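Local atomic coordinates of alpha-aminoadipate/glutamate carrier protein LysW (Sulfolobus tokodaii, PDB entry 3VPB), a protein that carries covalently bound intermediates of arginine and lysine biosynthesis, holding glutamate or alpha-aminoadipate while each is converted stepwise to ornithine or lysine. Residues E[4-9]-E[31-36]; E[11-16]-E[25-30]. One frame throughout, in Å; residues are numbered along the deposited sequence.

Overall arrangement
Both contacts touch the same zinc ion, and their centres lie about 7 Å apart. Contact 1 is the buried one: residues 4-9 meet 31-36 through apolar side chains and a zinc-bound sulfur, with no hydrogen bond crossing between them. Contact 2, residues 11-16 with 25-30, lies nearer the surface and adds a polar link, a histidine ring bonded to a backbone carbonyl. Contact 1 sets the loop after strand 2-5 on strand 32-38; contact 2 brings strand 12-15 against the end of strand 24-26 and the loop beyond. Backbone bonds inside the two sheets, Leu4 with Val13 and Leu33 with Val25, connect one contact to the other.

Contact 1: E[4-9]-E[31-36]; sequences LKCPVC and AQLEVY. With ZN (zinc ion), chain B.
Leu33 meets Pro7 tip to tip: CD2 of Leu33 lies against the proline ring, and CD1 beside the zinc-bound sulfur of Cys6 and, less closely, Pro7 CD. The CD2 methyl touches the ring at two atoms, with Leu33 CD2 3.7 Å from Pro7 CD. On the other branch, Leu33 CD1 is 3.8 Å from Cys6 SG. CB of Leu33 points toward the loop, and CG stands anti to the carbonyl carbon (chi1 -54°).

A second apolar pair lies beside the first. The single methyl of Ala31 faces the branched end of Val8, with Ala31 CB 3.6 Å from Val8 CG2 and CG1 somewhat farther. That CG2 also makes a looser contact with Leu33 CD2.

The loop that carries Cys6, Pro7 and Val8 is the CxxC element of a zinc ribbon. Cys6 SG binds the zinc ion at 2.2 Å, and SG of Cys9 binds it at 2.3 Å. The backbone folds back over the first sulfur, which accepts hydrogen bonds from Val8 N and, at an N-H...S angle of 165°, from Cys9 N. Cys6 SG is thus gripped by the metal and two amides, and these bonds would be expected to temper its negative charge. His27 and Cys29 complete the site.

Strand 32-38 is the middle strand of its sheet, between 24-26 and 41-46, while strand 2-5 pairs with 12-15. The contact sets the CxxC loop, which follows strand 2-5, against the start of strand 32-38, with Val8 also resting on Leu46 of strand 41-46.

Contact 2: E[11-16]-E[25-30]; sequences GDVNVP and VEHECG. With ZN (zinc ion), chain B.
His27 is held from three directions at once: zinc on ND1, the main-chain oxygen of Asp12 at NE2, and a methyl of Val13 over one ring face. His27 ND1 binds the zinc ion at 2.1 Å. Across the ring, NE2 gives its hydrogen to the carbonyl, 3.2 Å from His27 NE2 to Asp12 O. This bond is bent, with an N-H...O angle of 138°. Its donor stands well above the carbonyl plane, and the oxygen in turn is tilted from the plane of the ring.

Val13 CG2 lies over the face in a CH-pi contact, 3.6 Å from the centroid of the His27 ring and shifted slightly toward CD2 and NE2. CB of His27 points toward strand 12-15 and CG is anti to the backbone N (chi1 -160°); chi2 (-132°) turns the ring plane. On the opposite face sits CG of Glu28, from the histidine's own segment. Farther along, Val13 CG1 makes a loose apolar contact with Val25 CG2, and both valines also rest on Leu44 of strand 41-46.

Beyond His27 the chain makes a type I turn, closed by a bond of 3.0 Å from Gly30 N to His27 O. The turn brings SG of Cys29 to the same metal at 2.3 Å, so this segment provides two of the four zinc ligands, with Cys6 and Cys9 supplying the others.

The carbonyl of Asp12 acts as a second-shell partner. Donation by NE2 fits a neutral imidazole coordinated through ND1. Zinc would be the main restraint on rotation about CB-CG, with the bond to Asp12 O and the methyl adding to it; the metal would also be expected to withdraw electron density from the ring, making NE2-H a stronger donor.

Contact 1: E[4-9]-E[31-36]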
loop_
_atom_site.group_PDB
_atom_site.type_symbol
_atom_site.label_atom_id
_atom_site.label_comp_id
_atom_site.label_asym_id
_atom_site.label_seq_id
_atom_site.Cartn_x
_atom_site.Cartn_y
_atom_site.Cartn_z
ATOM N N LEU E 4 -34.074 3.075 7.782
ATOM C CA LEU E 4 -32.925 2.603 8.537
ATOM C C LEU E 4 -32.049 3.788 8.918
ATOM O O LEU E 4 -32.095 4.841 8.262
ATOM C CB LEU E 4 -32.120 1.587 7.717
ATOM C CG LEU E 4 -32.847 0.365 7.145
ATOM C CD1 LEU E 4 -31.840 -0.607 6.587
ATOM C CD2 LEU E 4 -33.705 -0.311 8.205
ATOM N N LYS E 5 -31.264 3.621 9.971
ATOM C CA LYS E 5 -30.366 4.697 10.399
ATOM C C LYS E 5 -28.992 4.564 9.747
ATOM O O LYS E 5 -28.420 3.470 9.682
ATOM C CB LYS E 5 -30.235 4.751 11.920
ATOM C CG LYS E 5 -31.444 5.369 12.632
ATOM C CD LYS E 5 -31.588 6.845 12.313
ATOM C CE LYS E 5 -32.172 7.607 13.492
ATOM N NZ LYS E 5 -31.190 7.647 14.630
ATOM N N CYS E 6 -28.484 5.690 9.252
ATOM C CA CYS E 6 -27.129 5.768 8.706
ATOM C C CYS E 6 -26.074 5.573 9.808
ATOM O O CYS E 6 -26.072 6.304 10.798
ATOM C CB CYS E 6 -26.944 7.111 8.006
ATOM S SG CYS E 6 -25.338 7.333 7.239
ATOM N N PRO E 7 -25.172 4.591 9.640
ATOM C CA PRO E 7 -24.150 4.292 10.643
ATOM C C PRO E 7 -23.072 5.381 10.712
ATOM O O PRO E 7 -22.164 5.312 11.550
ATOM C CB PRO E 7 -23.544 2.985 10.132
ATOM C CG PRO E 7 -23.694 3.057 8.663
ATOM C CD PRO E 7 -24.993 3.783 8.421
ATOM N N VAL E 8 -23.189 6.377 9.836
ATOM C CA VAL E 8 -22.194 7.436 9.703
ATOM C C VAL E 8 -22.712 8.743 10.286
ATOM O O VAL E 8 -22.035 9.354 11.117
ATOM C CB VAL E 8 -21.767 7.621 8.228
ATOM C CG1 VAL E 8 -20.889 8.873 8.051
ATOM C CG2 VAL E 8 -21.046 6.380 7.735
ATOM N N CYS E 9 -23.908 9.161 9.861
ATOM C CA CYS E 9 -24.477 10.451 10.264
ATOM C C CYS E 9 -25.734 10.375 11.137
ATOM O O CYS E 9 -26.199 11.403 11.650
ATOM C CB CYS E 9 -24.775 11.309 9.033
ATOM S SG CYS E 9 -26.238 10.830 8.081
ATOM N N ALA E 31 -21.525 9.254 2.651
ATOM C CA ALA E 31 -21.168 7.861 2.907
ATOM C C ALA E 31 -21.777 6.935 1.862
ATOM O O ALA E 31 -22.894 7.159 1.373
ATOM C CB ALA E 31 -21.592 7.434 4.308
ATOM N N GLN E 32 -21.006 5.915 1.508
ATOM C CA GLN E 32 -21.491 4.794 0.725
ATOM C C GLN E 32 -21.753 3.682 1.722
ATOM O O GLN E 32 -20.913 3.424 2.589
ATOM C CB GLN E 32 -20.440 4.362 -0.287
ATOM C CG GLN E 32 -20.502 5.119 -1.622
ATOM C CD GLN E 32 -21.332 4.389 -2.659
ATOM O OE1 GLN E 32 -20.799 3.817 -3.619
ATOM N NE2 GLN E 32 -22.648 4.378 -2.461
ATOM N N LEU E 33 -22.923 3.050 1.609
ATOM C CA LEU E 33 -23.409 2.114 2.618
ATOM C C LEU E 33 -23.788 0.798 1.961
ATOM O O LEU E 33 -24.146 0.770 0.787
ATOM C CB LEU E 33 -24.629 2.702 3.362
ATOM C CG LEU E 33 -24.434 4.091 4.003
ATOM C CD1 LEU E 33 -25.766 4.709 4.502
ATOM C CD2 LEU E 33 -23.410 4.040 5.119
ATOM N N GLU E 34 -23.695 -0.289 2.720
ATOM C CA GLU E 34 -24.115 -1.600 2.250
ATOM C C GLU E 34 -25.266 -2.081 3.115
ATOM O O GLU E 34 -25.210 -1.965 4.338
ATOM C CB GLU E 34 -22.956 -2.576 2.378
ATOM C CG GLU E 34 -23.113 -3.855 1.578
ATOM C CD GLU E 34 -21.758 -4.413 1.158
ATOM O OE1 GLU E 34 -21.714 -5.191 0.181
ATOM O OE2 GLU E 34 -20.732 -4.065 1.809
ATOM N N VAL E 35 -26.309 -2.632 2.504
ATOM C CA VAL E 35 -27.338 -3.255 3.342
ATOM C C VAL E 35 -26.920 -4.674 3.752
ATOM O O VAL E 35 -26.251 -5.386 2.987
ATOM C CB VAL E 35 -28.833 -3.090 2.809
ATOM C CG1 VAL E 35 -28.934 -2.330 1.490
ATOM C CG2 VAL E 35 -29.654 -4.394 2.843
ATOM N N TYR E 36 -27.249 -5.048 4.988
ATOM C CA TYR E 36 -26.963 -6.393 5.476
ATOM C C TYR E 36 -28.090 -6.852 6.396
ATOM O O TYR E 36 -28.923 -6.050 6.816
ATOM C CB TYR E 36 -25.588 -6.465 6.173
ATOM C CG TYR E 36 -25.506 -5.793 7.527
ATOM C CD1 TYR E 36 -25.538 -6.550 8.707
ATOM C CD2 TYR E 36 -25.374 -4.409 7.634
ATOM C CE1 TYR E 36 -25.453 -5.936 9.962
ATOM C CE2 TYR E 36 -25.276 -3.788 8.882
ATOM C CZ TYR E 36 -25.318 -4.562 10.039
ATOM O OH TYR E 36 -25.245 -3.960 11.268
HETATM ZN ZN ZN B . -25.530 9.386 6.403
#

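Contact 2: E[11-16]-E[25-30]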
loop_
_atom_site.group_PDB
_atom_site.type_symbol
_atom_site.label_atom_id
_atom_site.label_comp_id
_atom_site.label_asym_id
_atom_site.label_seq_id
_atom_site.Cartn_x
_atom_site.Cartn_y
_atom_site.Cartn_z
ATOM N N GLY E 11 -28.635 10.052 10.205
ATOM C CA GLY E 11 -29.772 10.530 9.446
ATOM C C GLY E 11 -30.692 9.364 9.121
ATOM O O GLY E 11 -30.381 8.206 9.411
ATOM N N ASP E 12 -31.834 9.672 8.527
ATOM C CA ASP E 12 -32.756 8.631 8.131
ATOM C C ASP E 12 -32.463 8.218 6.697
ATOM O O ASP E 12 -32.300 9.066 5.813
ATOM C CB ASP E 12 -34.216 9.071 8.335
ATOM C CG ASP E 12 -34.714 8.817 9.763
ATOM O OD1 ASP E 12 -33.956 8.270 10.593
ATOM O OD2 ASP E 12 -35.883 9.151 10.058
ATOM N N VAL E 13 -32.368 6.906 6.474
ATOM C CA VAL E 13 -32.150 6.380 5.128
ATOM C C VAL E 13 -33.342 5.543 4.671
ATOM O O VAL E 13 -33.713 4.554 5.316
ATOM C CB VAL E 13 -30.860 5.527 5.020
ATOM C CG1 VAL E 13 -30.542 5.224 3.558
ATOM C CG2 VAL E 13 -29.686 6.221 5.691
ATOM N N ASN E 14 -33.920 5.941 3.544
ATOM C CA ASN E 14 -35.049 5.235 2.985
ATOM C C ASN E 14 -34.544 4.194 2.008
ATOM O O ASN E 14 -34.056 4.514 0.927
ATOM C CB ASN E 14 -36.039 6.211 2.342
ATOM C CG ASN E 14 -36.540 7.259 3.326
ATOM O OD1 ASN E 14 -37.022 6.932 4.418
ATOM N ND2 ASN E 14 -36.418 8.531 2.948
ATOM N N VAL E 15 -34.645 2.943 2.429
ATOM C CA VAL E 15 -34.164 1.807 1.659
ATOM C C VAL E 15 -35.357 1.148 0.944
ATOM O O VAL E 15 -36.327 0.754 1.594
ATOM C CB VAL E 15 -33.421 0.805 2.584
ATOM C CG1 VAL E 15 -33.078 -0.496 1.857
ATOM C CG2 VAL E 15 -32.168 1.447 3.159
ATOM N N PRO E 16 -35.288 1.036 -0.400
ATOM C CA PRO E 16 -36.410 0.493 -1.184
ATOM C C PRO E 16 -36.743 -0.972 -0.855
ATOM O O PRO E 16 -35.895 -1.696 -0.323
ATOM C CB PRO E 16 -35.923 0.618 -2.636
ATOM C CG PRO E 16 -34.435 0.750 -2.553
ATOM C CD PRO E 16 -34.155 1.442 -1.256
ATOM N N VAL E 25 -26.085 1.547 -1.107
ATOM C CA VAL E 25 -26.916 2.764 -1.126
ATOM C C VAL E 25 -26.082 3.984 -0.718
ATOM O O VAL E 25 -25.254 3.909 0.201
ATOM C CB VAL E 25 -28.210 2.650 -0.242
ATOM C CG1 VAL E 25 -29.025 1.419 -0.623
ATOM C CG2 VAL E 25 -27.899 2.615 1.245
ATOM N N GLU E 26 -26.306 5.101 -1.405
ATOM C CA GLU E 26 -25.589 6.329 -1.117
ATOM C C GLU E 26 -26.408 7.208 -0.202
ATOM O O GLU E 26 -27.619 7.346 -0.384
ATOM C CB GLU E 26 -25.301 7.094 -2.405
ATOM C CG GLU E 26 -24.242 6.452 -3.267
ATOM C CD GLU E 26 -23.108 7.406 -3.587
ATOM O OE1 GLU E 26 -22.127 6.956 -4.221
ATOM O OE2 GLU E 26 -23.199 8.600 -3.191
ATOM N N HIS E 27 -25.767 7.789 0.804
ATOM C CA HIS E 27 -26.474 8.708 1.662
ATOM C C HIS E 27 -25.955 10.125 1.495
ATOM O O HIS E 27 -24.812 10.328 1.083
ATOM C CB HIS E 27 -26.431 8.267 3.126
ATOM C CG HIS E 27 -27.508 8.888 3.953
ATOM N ND1 HIS E 27 -27.266 9.484 5.172
ATOM C CD2 HIS E 27 -28.830 9.062 3.703
ATOM C CE1 HIS E 27 -28.401 9.957 5.659
ATOM N NE2 HIS E 27 -29.362 9.723 4.783
ATOM N N GLU E 28 -26.809 11.088 1.840
ATOM C CA GLU E 28 -26.563 12.517 1.577
ATOM C C GLU E 28 -25.391 13.093 2.382
ATOM O O GLU E 28 -24.902 14.176 2.080
ATOM C CB GLU E 28 -27.836 13.332 1.840
ATOM C CG GLU E 28 -28.593 12.872 3.092
ATOM C CD GLU E 28 -29.568 13.896 3.648
ATOM O OE1 GLU E 28 -29.664 13.980 4.893
ATOM O OE2 GLU E 28 -30.239 14.600 2.853
ATOM N N CYS E 29 -24.957 12.357 3.397
ATOM C CA CYS E 29 -23.792 12.732 4.203
ATOM C C CYS E 29 -22.451 12.531 3.479
ATOM O O CYS E 29 -21.415 13.016 3.940
ATOM C CB CYS E 29 -23.785 11.931 5.502
ATOM S SG CYS E 29 -23.644 10.146 5.274
ATOM N N GLY E 30 -22.474 11.790 2.374
ATOM C CA GLY E 30 -21.265 11.448 1.623
ATOM C C GLY E 30 -20.826 9.998 1.795
ATOM O O GLY E 30 -19.862 9.555 1.166
HETATM ZN ZN ZN B . -25.530 9.386 6.403
#